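PDB 1T0F: transposon Tn7 transposition protein TnsA from Escherichia coli, which cuts the 5' DNA strands at the ends of Tn7 as a restriction enzyme-like endonuclease, forming the transposase together with TnsB. Local coordinates for residues L195-P200 against L232-A237; A17-E22 against V38-S43; I244-N247 against S251-A254. One frame throughout, in Å; residues are numbered along the deposited sequence.

Contact 1. Residues L195-P200 against L232-A237; sequences LAQLSP and LSEIRA
Gln197, in the type I turn from Leu195 to Leu198, stands opposite Glu234 on helix 230-240, their CA atoms 7.9 Å apart. The backbones keep this spacing and two polar side chains bridge it. The Gln197 chain folds at chi2 (-70°), which swings its amide toward the helix, while Glu234 stretches out beyond CG to meet it. The amide nitrogen settles between the two carboxylate oxygens: Gln197 NE2 gives a hydrogen bond of 2.9 Å to Glu234 OE1 and another of 3.2 Å to Glu234 OE2. It approaches both oxygens on their syn side, a little off the carboxylate plane. Neither bond is straight, and the longer one, to OE2, is the straighter at 153°. This is consistent with one N-H forked between both oxygens; the amide plane stands 80° from the carboxylate plane. Leu194 of helix 192-195 packs on Glu234, and a bound methylpentanediol, probably from the crystallisation liquor, lies about 4 Å from the Gln197 side chain. A leucine in place of Gln197 would probably leave the carboxylate of the buried Glu234 without this N-H donor and free its end to turn. The pair ties the turn leading into helix 198-207 to helix 230-240 in the C-terminal part of TnsA, and a neutral amide facing an acid implies a link by hydrogen bonding, with no opposite charge supplied by Gln197.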
ATOM      1  N   LEU A 195      15.824  -4.050  18.377  1.00 32.11           N
ATOM      2  CA  LEU A 195      16.390  -4.408  17.084  1.00 32.67           C
ATOM      3  C   LEU A 195      17.474  -5.477  17.272  1.00 33.12           C
ATOM      4  O   LEU A 195      17.688  -6.320  16.405  1.00 32.52           O
ATOM      5  CB  LEU A 195      16.998  -3.173  16.413  1.00 33.08           C
ATOM      6  CG  LEU A 195      17.304  -3.294  14.918  1.00 35.33           C
ATOM      7  CD1 LEU A 195      15.989  -3.303  14.146  1.00 35.73           C
ATOM      8  CD2 LEU A 195      18.169  -2.124  14.455  1.00 35.93           C
ATOM      9  N   ALA A 196      18.153  -5.431  18.414  1.00 32.27           N
ATOM     10  CA  ALA A 196      19.214  -6.384  18.723  1.00 33.51           C
ATOM     11  C   ALA A 196      18.677  -7.798  18.957  1.00 33.64           C
ATOM     12  O   ALA A 196      19.439  -8.762  18.992  1.00 34.02           O
ATOM     13  CB  ALA A 196      19.990  -5.911  19.952  1.00 32.89           C
ATOM     14  N   GLN A 197      17.363  -7.915  19.113  1.00 34.01           N
ATOM     15  CA  GLN A 197      16.732  -9.209  19.353  1.00 33.46           C
ATOM     16  C   GLN A 197      16.485 -10.020  18.084  1.00 33.66           C
ATOM     17  O   GLN A 197      16.229 -11.223  18.154  1.00 32.74           O
ATOM     18  CB  GLN A 197      15.409  -9.008  20.091  1.00 34.08           C
ATOM     19  CG  GLN A 197      15.558  -8.595  21.544  1.00 37.72           C
ATOM     20  CD  GLN A 197      16.095  -9.718  22.412  1.00 39.06           C
ATOM     21  OE1 GLN A 197      17.257 -10.109  22.297  1.00 40.98           O
ATOM     22  NE2 GLN A 197      15.242 -10.253  23.277  1.00 39.67           N
ATOM     23  N   LEU A 198      16.555  -9.367  16.927  1.00 32.64           N
ATOM     24  CA  LEU A 198      16.316 -10.054  15.663  1.00 31.54           C
ATOM     25  C   LEU A 198      17.223 -11.262  15.481  1.00 32.65           C
ATOM     26  O   LEU A 198      16.760 -12.337  15.106  1.00 31.12           O
ATOM     27  CB  LEU A 198      16.497  -9.089  14.485  1.00 31.86           C
ATOM     28  CG  LEU A 198      15.395  -8.040  14.301  1.00 31.00           C
ATOM     29  CD1 LEU A 198      15.840  -7.003  13.275  1.00 32.91           C
ATOM     30  CD2 LEU A 198      14.106  -8.721  13.851  1.00 30.01           C
ATOM     31  N   SER A 199      18.510 -11.084  15.758  1.00 32.14           N
ATOM     32  CA  SER A 199      19.479 -12.163  15.600  1.00 35.10           C
ATOM     33  C   SER A 199      19.183 -13.365  16.506  1.00 34.76           C
ATOM     34  O   SER A 199      19.036 -14.487  16.021  1.00 34.70           O
ATOM     35  CB  SER A 199      20.895 -11.636  15.855  1.00 36.86           C
ATOM     36  OG  SER A 199      21.862 -12.656  15.673  1.00 41.72           O
ATOM     37  N   PRO A 200      19.091 -13.152  17.829  1.00 34.45           N
ATOM     38  CA  PRO A 200      18.805 -14.301  18.691  1.00 34.35           C
ATOM     39  C   PRO A 200      17.436 -14.928  18.422  1.00 35.06           C
ATOM     40  O   PRO A 200      17.284 -16.145  18.478  1.00 34.52           O
ATOM     41  CB  PRO A 200      18.930 -13.720  20.099  1.00 35.33           C
ATOM     42  CG  PRO A 200      18.589 -12.276  19.911  1.00 36.35           C
ATOM     43  CD  PRO A 200      19.304 -11.936  18.631  1.00 35.33           C
ATOM     44  N   LEU A 232       6.702 -12.666  22.882  1.00 28.09           N
ATOM     45  CA  LEU A 232       5.667 -12.370  21.891  1.00 28.02           C
ATOM     46  C   LEU A 232       5.566 -10.866  21.648  1.00 28.75           C
ATOM     47  O   LEU A 232       5.373 -10.430  20.513  1.00 27.81           O
ATOM     48  CB  LEU A 232       4.300 -12.901  22.341  1.00 27.11           C
ATOM     49  CG  LEU A 232       3.119 -12.580  21.410  1.00 28.05           C
ATOM     50  CD1 LEU A 232       3.369 -13.162  20.029  1.00 27.12           C
ATOM     51  CD2 LEU A 232       1.827 -13.143  21.994  1.00 29.68           C
ATOM     52  N   SER A 233       5.695 -10.077  22.712  1.00 28.84           N
ATOM     53  CA  SER A 233       5.605  -8.624  22.578  1.00 29.30           C
ATOM     54  C   SER A 233       6.737  -8.100  21.707  1.00 29.34           C
ATOM     55  O   SER A 233       6.554  -7.150  20.945  1.00 29.79           O
ATOM     56  CB  SER A 233       5.639  -7.943  23.953  1.00 30.34           C
ATOM     57  OG  SER A 233       6.894  -8.114  24.592  1.00 36.14           O
ATOM     58  N   GLU A 234       7.908  -8.718  21.812  1.00 28.41           N
ATOM     59  CA  GLU A 234       9.046  -8.297  21.005  1.00 28.61           C
ATOM     60  C   GLU A 234       8.807  -8.678  19.547  1.00 27.34           C
ATOM     61  O   GLU A 234       9.035  -7.882  18.640  1.00 25.57           O
ATOM     62  CB  GLU A 234      10.333  -8.954  21.507  1.00 30.42           C
ATOM     63  CG  GLU A 234      10.639  -8.671  22.964  1.00 35.04           C
ATOM     64  CD  GLU A 234      11.991  -9.210  23.387  1.00 39.75           C
ATOM     65  OE1 GLU A 234      12.324 -10.352  22.998  1.00 41.21           O
ATOM     66  OE2 GLU A 234      12.716  -8.497  24.118  1.00 40.80           O
ATOM     67  N   ILE A 235       8.341  -9.906  19.330  1.00 27.11           N
ATOM     68  CA  ILE A 235       8.057 -10.392  17.985  1.00 26.63           C
ATOM     69  C   ILE A 235       6.959  -9.535  17.357  1.00 25.87           C
ATOM     70  O   ILE A 235       7.022  -9.189  16.180  1.00 26.60           O
ATOM     71  CB  ILE A 235       7.597 -11.877  18.020  1.00 27.50           C
ATOM     72  CG1 ILE A 235       8.776 -12.777  18.394  1.00 29.20           C
ATOM     73  CG2 ILE A 235       7.028 -12.295  16.672  1.00 26.66           C
ATOM     74  CD1 ILE A 235       9.899 -12.776  17.384  1.00 31.75           C
ATOM     75  N   ARG A 236       5.957  -9.195  18.154  1.00 24.90           N
ATOM     76  CA  ARG A 236       4.850  -8.387  17.676  1.00 27.84           C
ATOM     77  C   ARG A 236       5.335  -7.022  17.186  1.00 26.09           C
ATOM     78  O   ARG A 236       4.950  -6.574  16.104  1.00 24.56           O
ATOM     79  CB  ARG A 236       3.820  -8.213  18.797  1.00 30.79           C
ATOM     80  CG  ARG A 236       2.537  -7.512  18.382  1.00 37.34           C
ATOM     81  CD  ARG A 236       1.546  -7.486  19.549  1.00 40.58           C
ATOM     82  NE  ARG A 236       0.310  -6.781  19.220  1.00 46.30           N
ATOM     83  CZ  ARG A 236       0.247  -5.489  18.906  1.00 48.72           C
ATOM     84  NH1 ARG A 236       1.352  -4.757  18.879  1.00 50.90           N
ATOM     85  NH2 ARG A 236      -0.922  -4.928  18.622  1.00 49.22           N
ATOM     86  N   ALA A 237       6.183  -6.370  17.979  1.00 25.77           N
ATOM     87  CA  ALA A 237       6.704  -5.052  17.622  1.00 24.95           C
ATOM     88  C   ALA A 237       7.585  -5.102  16.377  1.00 24.87           C
ATOM     89  O   ALA A 237       7.481  -4.241  15.494  1.00 24.61           O
ATOM     90  CB  ALA A 237       7.483  -4.457  18.801  1.00 25.67           C
TER

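Contact 2. Residues A17-E22 against V38-S43; sequences ARRIKE and VQEVPS
Arg19 is the residue of helix 13-21 that reaches Glu40 in the loop before strand 48-51. One position earlier, Arg18 places its guanidinium over one face of that of Arg19, with Arg18 NH1 above the centre; the 3.0 Å between Arg18 NH1 and Arg19 NH1 separates two donors and is no hydrogen bond. Arg19 itself runs extended from CG to NE. Its NE points in plane to a water 2.6 Å away, which passes a hydrogen bond of 3.0 Å on to Glu40 OE1. Directly, Arg19 NH2 and Glu40 OE2 make only a long salt bridge of 3.6 Å, with guanidinium and carboxylate planes 83° apart. Phe11 adds a cation-pi contact to Arg19. At the helix exit, Glu22 OE1 makes a salt bridge of 3.0 Å to Arg18 NH1 by charge alone, the oxygen lying well out of the guanidinium plane so that no N-H points at it, and another to Arg24 NE. Glu40 also accepts a hydrogen bond from the backbone N of Thr37 at OE1. Helix and loop are thus joined by a water bridge and a long, weakly directed salt bridge, and Glu22 and Glu40 probably offset the like charges of the two neighbouring arginines.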
ATOM      1  N   ALA A  17       8.256  22.166  -6.913  1.00 36.98           N
ATOM      2  CA  ALA A  17       9.542  22.290  -7.593  1.00 38.45           C
ATOM      3  C   ALA A  17      10.664  21.725  -6.731  1.00 38.95           C
ATOM      4  O   ALA A  17      11.572  21.059  -7.228  1.00 39.69           O
ATOM      5  CB  ALA A  17       9.821  23.757  -7.920  1.00 38.40           C
ATOM      6  N   ARG A  18      10.588  21.993  -5.434  1.00 41.19           N
ATOM      7  CA  ARG A  18      11.591  21.528  -4.489  1.00 43.29           C
ATOM      8  C   ARG A  18      11.611  20.007  -4.391  1.00 43.78           C
ATOM      9  O   ARG A  18      12.679  19.393  -4.343  1.00 42.98           O
ATOM     10  CB  ARG A  18      11.325  22.157  -3.116  1.00 46.54           C
ATOM     11  CG  ARG A  18      12.083  21.542  -1.951  1.00 51.29           C
ATOM     12  CD  ARG A  18      11.250  20.457  -1.276  1.00 57.11           C
ATOM     13  NE  ARG A  18      11.810  20.047   0.010  1.00 61.16           N
ATOM     14  CZ  ARG A  18      11.217  19.203   0.850  1.00 63.33           C
ATOM     15  NH1 ARG A  18      10.040  18.674   0.542  1.00 64.18           N
ATOM     16  NH2 ARG A  18      11.797  18.891   2.001  1.00 65.31           N
ATOM     17  N   ARG A  19      10.431  19.398  -4.363  1.00 43.37           N
ATOM     18  CA  ARG A  19      10.341  17.947  -4.274  1.00 42.81           C
ATOM     19  C   ARG A  19      10.846  17.302  -5.556  1.00 42.07           C
ATOM     20  O   ARG A  19      11.455  16.236  -5.524  1.00 42.40           O
ATOM     21  CB  ARG A  19       8.901  17.527  -3.971  1.00 42.31           C
ATOM     22  CG  ARG A  19       8.495  17.871  -2.550  1.00 42.06           C
ATOM     23  CD  ARG A  19       7.119  17.351  -2.176  1.00 44.70           C
ATOM     24  NE  ARG A  19       6.950  17.316  -0.724  1.00 46.55           N
ATOM     25  CZ  ARG A  19       7.060  18.378   0.072  1.00 48.75           C
ATOM     26  NH1 ARG A  19       7.338  19.574  -0.435  1.00 46.74           N
ATOM     27  NH2 ARG A  19       6.901  18.243   1.383  1.00 48.85           N
ATOM     28  N   ILE A  20      10.607  17.955  -6.686  1.00 42.04           N
ATOM     29  CA  ILE A  20      11.076  17.429  -7.957  1.00 43.51           C
ATOM     30  C   ILE A  20      12.606  17.469  -7.969  1.00 45.90           C
ATOM     31  O   ILE A  20      13.253  16.562  -8.491  1.00 45.08           O
ATOM     32  CB  ILE A  20      10.525  18.252  -9.140  1.00 43.41           C
ATOM     33  CG1 ILE A  20       8.999  18.117  -9.195  1.00 42.54           C
ATOM     34  CG2 ILE A  20      11.145  17.773 -10.444  1.00 44.24           C
ATOM     35  CD1 ILE A  20       8.339  18.899 -10.316  1.00 41.37           C
ATOM     36  N   LYS A  21      13.179  18.519  -7.381  1.00 47.56           N
ATOM     37  CA  LYS A  21      14.633  18.659  -7.322  1.00 49.55           C
ATOM     38  C   LYS A  21      15.274  17.549  -6.508  1.00 49.46           C
ATOM     39  O   LYS A  21      16.285  16.987  -6.920  1.00 50.53           O
ATOM     40  CB  LYS A  21      15.037  20.005  -6.715  1.00 51.39           C
ATOM     41  CG  LYS A  21      14.938  21.188  -7.660  1.00 53.81           C
ATOM     42  CD  LYS A  21      16.136  22.124  -7.487  1.00 55.59           C
ATOM     43  CE  LYS A  21      16.287  22.613  -6.051  1.00 56.71           C
ATOM     44  NZ  LYS A  21      17.529  23.422  -5.865  1.00 56.99           N
ATOM     45  N   GLU A  22      14.700  17.242  -5.348  1.00 49.01           N
ATOM     46  CA  GLU A  22      15.246  16.184  -4.507  1.00 49.26           C
ATOM     47  C   GLU A  22      14.973  14.820  -5.130  1.00 47.59           C
ATOM     48  O   GLU A  22      15.198  13.780  -4.513  1.00 48.70           O
ATOM     49  CB  GLU A  22      14.672  16.261  -3.087  1.00 51.44           C
ATOM     50  CG  GLU A  22      13.165  16.404  -3.003  1.00 56.55           C
ATOM     51  CD  GLU A  22      12.680  16.610  -1.575  1.00 58.91           C
ATOM     52  OE1 GLU A  22      11.467  16.844  -1.386  1.00 60.53           O
ATOM     53  OE2 GLU A  22      13.508  16.538  -0.640  1.00 60.91           O
ATOM     54  N   VAL A  38       4.632  10.220   5.092  1.00 29.54           N
ATOM     55  CA  VAL A  38       3.635  10.159   6.156  1.00 30.85           C
ATOM     56  C   VAL A  38       3.305  11.558   6.691  1.00 33.70           C
ATOM     57  O   VAL A  38       2.310  11.747   7.396  1.00 32.78           O
ATOM     58  CB  VAL A  38       4.110   9.272   7.331  1.00 32.20           C
ATOM     59  CG1 VAL A  38       4.285   7.830   6.856  1.00 29.28           C
ATOM     60  CG2 VAL A  38       5.412   9.818   7.908  1.00 33.53           C
ATOM     61  N   GLN A  39       4.139  12.536   6.349  1.00 35.40           N
ATOM     62  CA  GLN A  39       3.913  13.914   6.782  1.00 37.37           C
ATOM     63  C   GLN A  39       2.700  14.475   6.047  1.00 37.37           C
ATOM     64  O   GLN A  39       2.043  15.390   6.533  1.00 35.49           O
ATOM     65  CB  GLN A  39       5.137  14.781   6.480  1.00 40.25           C
ATOM     66  CG  GLN A  39       6.413  14.338   7.179  1.00 46.83           C
ATOM     67  CD  GLN A  39       6.308  14.385   8.697  1.00 51.05           C
ATOM     68  OE1 GLN A  39       5.574  13.604   9.307  1.00 53.36           O
ATOM     69  NE2 GLN A  39       7.041  15.310   9.312  1.00 51.77           N
ATOM     70  N   GLU A  40       2.415  13.926   4.870  1.00 36.61           N
ATOM     71  CA  GLU A  40       1.277  14.366   4.073  1.00 37.67           C
ATOM     72  C   GLU A  40       0.023  13.534   4.331  1.00 38.60           C
ATOM     73  O   GLU A  40      -0.921  13.554   3.536  1.00 38.51           O
ATOM     74  CB  GLU A  40       1.613  14.315   2.580  1.00 37.36           C
ATOM     75  CG  GLU A  40       2.515  15.436   2.084  1.00 39.05           C
ATOM     76  CD  GLU A  40       3.963  15.281   2.518  1.00 41.22           C
ATOM     77  OE1 GLU A  40       4.577  14.243   2.182  1.00 41.82           O
ATOM     78  OE2 GLU A  40       4.488  16.199   3.187  1.00 37.69           O
ATOM     79  N   VAL A  41       0.006  12.798   5.436  1.00 38.78           N
ATOM     80  CA  VAL A  41      -1.153  11.979   5.761  1.00 40.50           C
ATOM     81  C   VAL A  41      -2.359  12.874   6.057  1.00 43.79           C
ATOM     82  O   VAL A  41      -2.244  13.872   6.770  1.00 42.99           O
ATOM     83  CB  VAL A  41      -0.880  11.077   6.989  1.00 39.74           C
ATOM     84  CG1 VAL A  41      -0.568  11.929   8.208  1.00 37.78           C
ATOM     85  CG2 VAL A  41      -2.079  10.179   7.256  1.00 38.22           C
ATOM     86  N   PRO A  42      -3.532  12.537   5.495  1.00 45.32           N
ATOM     87  CA  PRO A  42      -4.723  13.353   5.745  1.00 48.07           C
ATOM     88  C   PRO A  42      -5.155  13.251   7.204  1.00 49.79           C
ATOM     89  O   PRO A  42      -5.056  12.188   7.814  1.00 50.53           O
ATOM     90  CB  PRO A  42      -5.751  12.767   4.781  1.00 47.70           C
ATOM     91  CG  PRO A  42      -5.348  11.330   4.699  1.00 48.03           C
ATOM     92  CD  PRO A  42      -3.844  11.421   4.586  1.00 46.20           C
ATOM     93  N   SER A  43      -5.628  14.361   7.760  1.00 52.38           N
ATOM     94  CA  SER A  43      -6.068  14.403   9.153  1.00 54.29           C
ATOM     95  C   SER A  43      -7.167  13.390   9.470  1.00 55.00           C
ATOM     96  O   SER A  43      -7.508  13.181  10.635  1.00 55.28           O
ATOM     97  CB  SER A  43      -6.554  15.815   9.498  1.00 55.56           C
ATOM     98  OG  SER A  43      -7.504  16.272   8.550  1.00 56.49           O
TER
HETATM   99  O   HOH W   1       6.693  14.866   0.131  1.00 30.95           O

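Contact 3. Residues I244-N247 against S251-A254; sequences IKFN and SFRA
Phe246 and Phe252 come from two short segments only three residues apart: the chain runs out of strand 244-245, turns, and enters a 3-10 segment at 252-254, where Ala254 N hydrogen-bonds back to Ser251 O at 2.9 Å. The two rings make a T-shaped (edge-to-face) pair, centroids 4.9 Å apart and planes at 78°. Phe252 supplies the edge. Its CD2 comes down over the middle of the Phe246 ring, 3.6 Å from Phe246 CE2 and nearly as close to the other five ring carbons. Beside it, Phe252 CB rests against Phe246 CE2 at 3.7 Å. Phe246 holds CG between its backbone N and carbonyl carbon (chi1 64°), a crowded choice that presents its ring face to Phe252. Asn255 helps to close the turn, its OD1 accepting from Asn247 N and its ND2 donating to Ser251 O. Phe246 packs on Thr239 of helix 230-240 and on Leu260, just ahead of the partner strand 261-262. Phe252 reaches Ile213 and Ile214 of helix 213-223, while Trp181 of helix 173-183 meets its ring, so the aromatic pair is wedged among three helices and a small two-stranded sheet.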
ATOM      1  N   ILE A 244      10.056  -8.374  10.640  1.00 21.43           N
ATOM      2  CA  ILE A 244       9.639  -9.761  10.598  1.00 20.97           C
ATOM      3  C   ILE A 244       8.367  -9.806   9.766  1.00 22.10           C
ATOM      4  O   ILE A 244       7.464  -8.995   9.969  1.00 20.09           O
ATOM      5  CB  ILE A 244       9.312 -10.306  12.006  1.00 22.35           C
ATOM      6  CG1 ILE A 244      10.566 -10.278  12.881  1.00 23.37           C
ATOM      7  CG2 ILE A 244       8.762 -11.734  11.908  1.00 22.76           C
ATOM      8  CD1 ILE A 244      10.299 -10.703  14.321  1.00 23.90           C
ATOM      9  N   LYS A 245       8.309 -10.722   8.806  1.00 22.09           N
ATOM     10  CA  LYS A 245       7.107 -10.882   8.005  1.00 24.89           C
ATOM     11  C   LYS A 245       6.659 -12.331   8.194  1.00 25.75           C
ATOM     12  O   LYS A 245       7.469 -13.200   8.531  1.00 25.31           O
ATOM     13  CB  LYS A 245       7.361 -10.558   6.530  1.00 25.48           C
ATOM     14  CG  LYS A 245       8.536 -11.258   5.913  1.00 29.83           C
ATOM     15  CD  LYS A 245       9.058 -10.490   4.696  1.00 31.97           C
ATOM     16  CE  LYS A 245       8.214 -10.703   3.455  1.00 31.90           C
ATOM     17  NZ  LYS A 245       8.853 -10.070   2.249  1.00 31.16           N
ATOM     18  N   PHE A 246       5.373 -12.588   8.006  1.00 25.08           N
ATOM     19  CA  PHE A 246       4.855 -13.936   8.210  1.00 25.27           C
ATOM     20  C   PHE A 246       3.776 -14.280   7.195  1.00 26.05           C
ATOM     21  O   PHE A 246       3.510 -13.505   6.283  1.00 23.34           O
ATOM     22  CB  PHE A 246       4.284 -14.055   9.624  1.00 24.12           C
ATOM     23  CG  PHE A 246       3.099 -13.155   9.883  1.00 23.22           C
ATOM     24  CD1 PHE A 246       3.266 -11.781  10.041  1.00 22.96           C
ATOM     25  CD2 PHE A 246       1.814 -13.689   9.979  1.00 22.03           C
ATOM     26  CE1 PHE A 246       2.164 -10.946  10.293  1.00 25.25           C
ATOM     27  CE2 PHE A 246       0.712 -12.870  10.230  1.00 23.65           C
ATOM     28  CZ  PHE A 246       0.885 -11.493  10.388  1.00 24.65           C
ATOM     29  N   ASN A 247       3.163 -15.451   7.342  1.00 24.04           N
ATOM     30  CA  ASN A 247       2.104 -15.842   6.422  1.00 26.25           C
ATOM     31  C   ASN A 247       0.834 -15.116   6.858  1.00 25.80           C
ATOM     32  O   ASN A 247       0.055 -15.631   7.666  1.00 24.51           O
ATOM     33  CB  ASN A 247       1.880 -17.360   6.456  1.00 27.29           C
ATOM     34  CG  ASN A 247       0.876 -17.817   5.416  1.00 31.51           C
ATOM     35  OD1 ASN A 247       0.339 -17.004   4.667  1.00 29.85           O
ATOM     36  ND2 ASN A 247       0.615 -19.122   5.364  1.00 29.22           N
ATOM     37  N   SER A 251      -3.926 -16.936  10.294  1.00 30.75           N
ATOM     38  CA  SER A 251      -3.930 -16.217  11.559  1.00 31.06           C
ATOM     39  C   SER A 251      -2.510 -16.292  12.108  1.00 29.16           C
ATOM     40  O   SER A 251      -1.881 -17.352  12.067  1.00 28.09           O
ATOM     41  CB  SER A 251      -4.902 -16.876  12.540  1.00 34.31           C
ATOM     42  OG  SER A 251      -4.978 -16.139  13.749  1.00 41.99           O
ATOM     43  N   PHE A 252      -1.997 -15.172  12.606  1.00 25.95           N
ATOM     44  CA  PHE A 252      -0.642 -15.154  13.142  1.00 24.62           C
ATOM     45  C   PHE A 252      -0.468 -16.224  14.219  1.00 25.03           C
ATOM     46  O   PHE A 252       0.536 -16.925  14.241  1.00 23.81           O
ATOM     47  CB  PHE A 252      -0.314 -13.766  13.712  1.00 23.74           C
ATOM     48  CG  PHE A 252       1.067 -13.657  14.307  1.00 24.62           C
ATOM     49  CD1 PHE A 252       1.319 -14.097  15.608  1.00 24.23           C
ATOM     50  CD2 PHE A 252       2.123 -13.135  13.558  1.00 24.98           C
ATOM     51  CE1 PHE A 252       2.603 -14.023  16.156  1.00 24.87           C
ATOM     52  CE2 PHE A 252       3.412 -13.057  14.092  1.00 28.06           C
ATOM     53  CZ  PHE A 252       3.652 -13.504  15.399  1.00 25.14           C
ATOM     54  N   ARG A 253      -1.457 -16.362  15.094  1.00 26.06           N
ATOM     55  CA  ARG A 253      -1.377 -17.340  16.182  1.00 27.77           C
ATOM     56  C   ARG A 253      -1.258 -18.770  15.660  1.00 28.21           C
ATOM     57  O   ARG A 253      -0.843 -19.672  16.389  1.00 31.37           O
ATOM     58  CB  ARG A 253      -2.616 -17.233  17.075  1.00 29.52           C
ATOM     59  CG  ARG A 253      -3.839 -17.898  16.473  1.00 32.55           C
ATOM     60  CD  ARG A 253      -5.072 -17.663  17.309  1.00 37.46           C
ATOM     61  NE  ARG A 253      -5.475 -16.263  17.271  1.00 40.61           N
ATOM     62  CZ  ARG A 253      -6.596 -15.800  17.809  1.00 43.02           C
ATOM     63  NH1 ARG A 253      -7.425 -16.631  18.426  1.00 43.00           N
ATOM     64  NH2 ARG A 253      -6.889 -14.509  17.722  1.00 43.10           N
ATOM     65  N   ALA A 254      -1.625 -18.973  14.399  1.00 28.62           N
ATOM     66  CA  ALA A 254      -1.573 -20.289  13.771  1.00 28.99           C
ATOM     67  C   ALA A 254      -0.299 -20.512  12.952  1.00 28.29           C
ATOM     68  O   ALA A 254      -0.065 -21.603  12.433  1.00 29.65           O
ATOM     69  CB  ALA A 254      -2.801 -20.481  12.891  1.00 29.49           C
TER

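How the contacts relate
The segments of contacts 1 and 3 touch through apolar side chains, with the contact centres about 14 Å apart. Ile235, on the helix that carries Glu234, joins them: Ile235 CD1 touches Ile244 CD1 at 3.7 Å, and Ile235 CG2 meets Phe252 CZ at 3.8 Å. Leu198 and Leu232 add further packing, on Ile244 and Phe252. Contact 2 is earlier in the chain and remote, with its centre about 32 Å from that of contact 1 and 33 Å from that of contact 3. It alone approaches the catalytic region: the Glu40 side chain is about 10 Å from that of Glu66, an active-site residue, and about 12 Å from the bound magnesium ion. Contacts 1 and 3 lie away from that site.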